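PDB 2YXG: 4-hydroxy-tetrahydrodipicolinate synthase from Methanocaldococcus jannaschii DSM 2661, which probably condenses pyruvate with aspartate semialdehyde to give 4-hydroxy-tetrahydrodipicolinate, a step of lysine biosynthesis. Local coordinates for residues A[131-136]-A[162-167]; A[139-144]-A[167-172]. One frame throughout, in Å; residues are numbered along the deposited sequence.

Contact 1: residues A[131-136]-A[162-167]; sequences LYNVPS and EANPNL
The phenol ring of Y132 meets A163 at its edge: the methyl CB lies near the ring plane, 4.0 Å from CE1. N133 and E162 run side by side, pointing the same way, with amide and carboxylate planes 88° apart. The N133-E162 pair belongs to the C-terminal ends of neighbouring parallel strands of a TIM barrel, 129-133 and 157-162, where such barrels carry their active sites; A163 follows directly. Y132 is the predicted proton donor/acceptor, and its ring makes a cation-pi contact with K161, the predicted Schiff-base lysine.

The strand pairing closes with A163 N giving its hydrogen to N133 O at 2.9 Å. One side-chain oxygen then gathers two donors. E162 OE2 takes N133 ND2 on its syn lone pair at 2.8 Å, and on its anti side, somewhat out of the carboxylate plane, the backbone N of N164 at 3.0 Å. With CG anti to the backbone N (chi1 -179°), N133 runs alongside E162, and its ND2 meets OE2. The two bonds limit how far the carboxylate can turn.

Beyond the sheet, V134 CG2 packs on A163 CB at 3.6 Å, and the P135 ring crosses the N164 side chain at about a right angle. N164 OD1 accepts from N166 N, forming an Asx turn. A water links the two backbones, accepting from S136 N at 3.0 Å and donating to A163 O at 3.2 Å.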
loop_
_atom_site.group_PDB
_atom_site.type_symbol
_atom_site.label_atom_id
_atom_site.label_comp_id
_atom_site.label_asym_id
_atom_site.label_seq_id
_atom_site.Cartn_x
_atom_site.Cartn_y
_atom_site.Cartn_z
ATOM N N LEU A 131 17.927 17.760 1.232
ATOM C CA LEU A 131 16.620 17.368 0.736
ATOM C C LEU A 131 15.977 16.384 1.719
ATOM O O LEU A 131 16.648 15.487 2.181
ATOM C CB LEU A 131 16.749 16.709 -0.632
ATOM C CG LEU A 131 17.359 17.565 -1.785
ATOM C CD1 LEU A 131 17.435 16.773 -3.079
ATOM C CD2 LEU A 131 16.557 18.807 -2.020
ATOM N N TYR A 132 14.716 16.575 2.088
ATOM C CA TYR A 132 14.071 15.628 3.020
ATOM C C TYR A 132 12.920 14.908 2.304
ATOM O O TYR A 132 11.985 15.545 1.825
ATOM C CB TYR A 132 13.586 16.374 4.246
ATOM C CG TYR A 132 12.818 15.557 5.273
ATOM C CD1 TYR A 132 12.964 14.158 5.366
ATOM C CD2 TYR A 132 11.986 16.193 6.192
ATOM C CE1 TYR A 132 12.259 13.423 6.299
ATOM C CE2 TYR A 132 11.298 15.468 7.156
ATOM C CZ TYR A 132 11.439 14.089 7.205
ATOM O OH TYR A 132 10.773 13.358 8.169
ATOM N N ASN A 133 13.038 13.592 2.183
ATOM C CA ASN A 133 12.034 12.780 1.548
ATOM C C ASN A 133 11.358 11.902 2.612
ATOM O O ASN A 133 12.025 11.176 3.351
ATOM C CB ASN A 133 12.682 11.889 0.440
ATOM C CG ASN A 133 11.663 11.004 -0.302
ATOM O OD1 ASN A 133 10.622 11.496 -0.801
ATOM N ND2 ASN A 133 11.981 9.714 -0.416
ATOM N N VAL A 134 10.034 11.968 2.699
ATOM C CA VAL A 134 9.299 11.125 3.702
ATOM C C VAL A 134 7.932 10.835 3.154
ATOM O O VAL A 134 6.941 11.422 3.569
ATOM C CB VAL A 134 9.278 11.786 5.150
ATOM C CG1 VAL A 134 8.654 13.214 5.099
ATOM C CG2 VAL A 134 8.611 10.890 6.217
ATOM N N PRO A 135 7.869 9.949 2.177
ATOM C CA PRO A 135 6.614 9.691 1.474
ATOM C C PRO A 135 5.417 9.346 2.386
ATOM O O PRO A 135 4.273 9.576 1.986
ATOM C CB PRO A 135 6.927 8.488 0.578
ATOM C CG PRO A 135 8.358 8.195 0.741
ATOM C CD PRO A 135 8.984 9.106 1.719
ATOM N N SER A 136 5.652 8.768 3.571
ATOM C CA SER A 136 4.532 8.358 4.407
ATOM C C SER A 136 3.787 9.605 4.932
ATOM O O SER A 136 2.606 9.528 5.310
ATOM C CB SER A 136 5.027 7.479 5.565
ATOM O OG SER A 136 5.889 8.226 6.394
ATOM N N GLU A 162 16.841 10.628 4.166
ATOM C CA GLU A 162 15.996 9.599 3.524
ATOM C C GLU A 162 15.109 8.899 4.513
ATOM O O GLU A 162 15.613 8.087 5.299
ATOM C CB GLU A 162 16.854 8.598 2.711
ATOM C CG GLU A 162 16.034 7.612 1.805
ATOM C CD GLU A 162 14.961 8.312 0.924
ATOM O OE1 GLU A 162 15.301 8.610 -0.244
ATOM O OE2 GLU A 162 13.808 8.560 1.386
ATOM N N ALA A 163 13.815 9.245 4.544
ATOM C CA ALA A 163 12.855 8.506 5.434
ATOM C C ALA A 163 12.003 7.416 4.771
ATOM O O ALA A 163 11.120 6.861 5.427
ATOM C CB ALA A 163 11.902 9.465 6.195
ATOM N N ASN A 164 12.192 7.195 3.481
ATOM C CA ASN A 164 11.581 6.100 2.729
ATOM C C ASN A 164 12.262 4.862 3.272
ATOM O O ASN A 164 13.481 4.769 3.195
ATOM C CB ASN A 164 11.861 6.251 1.203
ATOM C CG ASN A 164 11.206 5.152 0.338
ATOM O OD1 ASN A 164 10.957 4.023 0.775
ATOM N ND2 ASN A 164 10.957 5.481 -0.900
ATOM N N PRO A 165 11.468 3.906 3.827
ATOM C CA PRO A 165 11.966 2.686 4.479
ATOM C C PRO A 165 12.379 1.588 3.469
ATOM O O PRO A 165 12.909 0.541 3.864
ATOM C CB PRO A 165 10.763 2.257 5.339
ATOM C CG PRO A 165 9.596 2.589 4.472
ATOM C CD PRO A 165 9.986 3.951 3.828
ATOM N N ASN A 166 12.152 1.814 2.181
ATOM C CA ASN A 166 12.687 0.914 1.156
ATOM C C ASN A 166 14.151 1.251 0.903
ATOM O O ASN A 166 14.471 2.194 0.151
ATOM C CB ASN A 166 11.876 0.984 -0.142
ATOM C CG ASN A 166 12.546 0.233 -1.317
ATOM O OD1 ASN A 166 13.637 -0.378 -1.204
ATOM N ND2 ASN A 166 11.897 0.302 -2.465
ATOM N N LEU A 167 15.035 0.442 1.499
ATOM C CA LEU A 167 16.454 0.762 1.545
ATOM C C LEU A 167 17.165 0.534 0.263
ATOM O O LEU A 167 18.317 0.915 0.110
ATOM C CB LEU A 167 17.168 0.027 2.667
ATOM C CG LEU A 167 16.698 0.448 4.070
ATOM C CD1 LEU A 167 17.652 -0.107 5.172
ATOM C CD2 LEU A 167 16.455 1.951 4.205
HETATM O O HOH W 1 8.138 7.206 4.249
#

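Contact 2: residues A[139-144]-A[167-172]; sequences AVNLEP and LSQVSE
Where the loop ahead of helix 144-153 passes the early part of helix 168-177, the side chains of N141 and Q169 meet tip to tip, their amide planes only 18° apart and so nearly coplanar. As modelled, N141 ND2 faces Q169 NE2 at 2.9 Å while N141 OD1 faces Q169 OE1 at 3.1 Å, like against like. The Q169 amide is probably turned over in the model; with it turned back, these pairs may be hydrogen bonds, although the atoms as placed do not settle the matter. N141 is held by other partners as well, its OD1 accepting from ND2 of both N133 and N164. In Q169, CG is anti to the backbone N (chi1 179°), which sets it against P144 CG, and the extended chain beyond carries the amide to N141.

In this TIM barrel the meeting brings the loop that follows one strand against the helix that follows the next. Its apolar share falls to P144, the first residue of helix 144-153, just after E143 at the N-cap. P144 CG touches Q169 CG at 3.7 Å and E172 CB at 3.9 Å. An alanine in place of Q169 would probably leave the N141 amide without the group facing its tip and open a gap beside the P144 ring. E172 OE1 also lies 3.7 Å from P144 CG, whereas its OE2 forms a salt bridge with K239 of the second subunit.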
loop_
_atom_site.group_PDB
_atom_site.type_symbol
_atom_site.label_atom_id
_atom_site.label_comp_id
_atom_site.label_asym_id
_atom_site.label_seq_id
_atom_site.Cartn_x
_atom_site.Cartn_y
_atom_site.Cartn_z
ATOM N N ALA A 139 2.930 12.050 0.704
ATOM C CA ALA A 139 2.213 11.436 -0.444
ATOM C C ALA A 139 3.081 11.439 -1.734
ATOM O O ALA A 139 2.610 11.062 -2.809
ATOM C CB ALA A 139 0.856 12.150 -0.711
ATOM N N VAL A 140 4.342 11.877 -1.626
ATOM C CA VAL A 140 5.214 11.864 -2.776
ATOM C C VAL A 140 6.585 11.223 -2.437
ATOM O O VAL A 140 7.070 11.271 -1.296
ATOM C CB VAL A 140 5.280 13.287 -3.358
ATOM C CG1 VAL A 140 6.209 14.218 -2.519
ATOM C CG2 VAL A 140 5.632 13.244 -4.818
ATOM N N ASN A 141 7.186 10.580 -3.413
ATOM C CA ASN A 141 8.505 10.026 -3.257
ATOM C C ASN A 141 9.469 10.723 -4.210
ATOM O O ASN A 141 9.269 10.688 -5.416
ATOM C CB ASN A 141 8.500 8.510 -3.506
ATOM C CG ASN A 141 9.908 7.868 -3.275
ATOM O OD1 ASN A 141 10.553 8.134 -2.250
ATOM N ND2 ASN A 141 10.404 7.073 -4.265
ATOM N N LEU A 142 10.479 11.377 -3.675
ATOM C CA LEU A 142 11.527 11.962 -4.501
ATOM C C LEU A 142 12.459 10.851 -5.008
ATOM O O LEU A 142 13.157 10.213 -4.226
ATOM C CB LEU A 142 12.346 12.943 -3.681
ATOM C CG LEU A 142 13.576 13.630 -4.327
ATOM C CD1 LEU A 142 13.167 14.602 -5.511
ATOM C CD2 LEU A 142 14.307 14.357 -3.280
ATOM N N GLU A 143 12.475 10.640 -6.310
ATOM C CA GLU A 143 13.179 9.517 -6.902
ATOM C C GLU A 143 14.647 9.817 -7.011
ATOM O O GLU A 143 15.009 10.977 -7.242
ATOM C CB GLU A 143 12.609 9.195 -8.281
ATOM C CG GLU A 143 11.210 8.684 -8.109
ATOM C CD GLU A 143 10.455 8.451 -9.419
ATOM O OE1 GLU A 143 11.060 8.483 -10.514
ATOM O OE2 GLU A 143 9.245 8.203 -9.344
ATOM N N PRO A 144 15.497 8.759 -6.873
ATOM C CA PRO A 144 16.950 8.961 -7.026
ATOM C C PRO A 144 17.321 9.599 -8.393
ATOM O O PRO A 144 18.258 10.405 -8.448
ATOM C CB PRO A 144 17.548 7.541 -6.810
ATOM C CG PRO A 144 16.453 6.794 -5.975
ATOM C CD PRO A 144 15.141 7.356 -6.560
ATOM N N LEU A 167 15.035 0.442 1.499
ATOM C CA LEU A 167 16.454 0.762 1.545
ATOM C C LEU A 167 17.165 0.534 0.263
ATOM O O LEU A 167 18.317 0.915 0.110
ATOM C CB LEU A 167 17.168 0.027 2.667
ATOM C CG LEU A 167 16.698 0.448 4.070
ATOM C CD1 LEU A 167 17.652 -0.107 5.172
ATOM C CD2 LEU A 167 16.455 1.951 4.205
ATOM N N SER A 168 16.515 -0.057 -0.709
ATOM C CA SER A 168 17.206 -0.012 -2.004
ATOM C C SER A 168 17.101 1.348 -2.660
ATOM O O SER A 168 17.897 1.633 -3.544
ATOM C CB SER A 168 16.820 -1.125 -2.959
ATOM O OG SER A 168 15.553 -0.891 -3.377
ATOM N N GLN A 169 16.150 2.178 -2.217
ATOM C CA GLN A 169 16.244 3.577 -2.599
ATOM C C GLN A 169 17.543 4.204 -2.055
ATOM O O GLN A 169 18.164 5.023 -2.736
ATOM C CB GLN A 169 15.017 4.418 -2.239
ATOM C CG GLN A 169 15.195 5.885 -2.639
ATOM C CD GLN A 169 13.897 6.599 -2.836
ATOM O OE1 GLN A 169 13.610 7.613 -2.167
ATOM N NE2 GLN A 169 13.097 6.114 -3.779
ATOM N N VAL A 170 17.938 3.812 -0.849
ATOM C CA VAL A 170 19.189 4.254 -0.287
ATOM C C VAL A 170 20.393 3.718 -1.110
ATOM O O VAL A 170 21.365 4.457 -1.354
ATOM C CB VAL A 170 19.316 3.945 1.257
ATOM C CG1 VAL A 170 20.794 3.965 1.723
ATOM C CG2 VAL A 170 18.409 4.909 2.109
ATOM N N SER A 171 20.341 2.472 -1.599
ATOM C CA SER A 171 21.515 2.101 -2.347
ATOM C C SER A 171 21.554 2.673 -3.731
ATOM O O SER A 171 22.615 2.869 -4.263
ATOM C CB SER A 171 21.950 0.624 -2.244
ATOM O OG SER A 171 20.906 -0.242 -2.160
ATOM N N GLU A 172 20.396 2.991 -4.293
ATOM C CA GLU A 172 20.330 3.729 -5.559
ATOM C C GLU A 172 20.925 5.113 -5.422
ATOM O O GLU A 172 21.650 5.539 -6.321
ATOM C CB GLU A 172 18.905 3.772 -6.121
ATOM C CG GLU A 172 18.354 2.310 -6.263
ATOM C CD GLU A 172 16.817 2.131 -6.330
ATOM O OE1 GLU A 172 16.018 3.125 -6.404
ATOM O OE2 GLU A 172 16.405 0.938 -6.297
#

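Both contacts join the same two successive beta-alpha units of the barrel, at different depths. The centre of contact 1, which continues the sheet, is about 12 Å from the centre of the chain, and that of contact 2, between a loop and a helix, about 17 Å; both are partly buried. The inner one rests on defined backbone and side-chain hydrogen bonds beside predicted catalytic residues, the outer one on proline packing and an amide pair of uncertain orientation. Two probable hydrogen bonds stitch them together: N133 ND2 to N141 OD1 at 2.8 Å and N133 OD1 to L142 N at 2.9 Å. Both also reach the second subunit, where L167, which they share, packs on L167 of that chain.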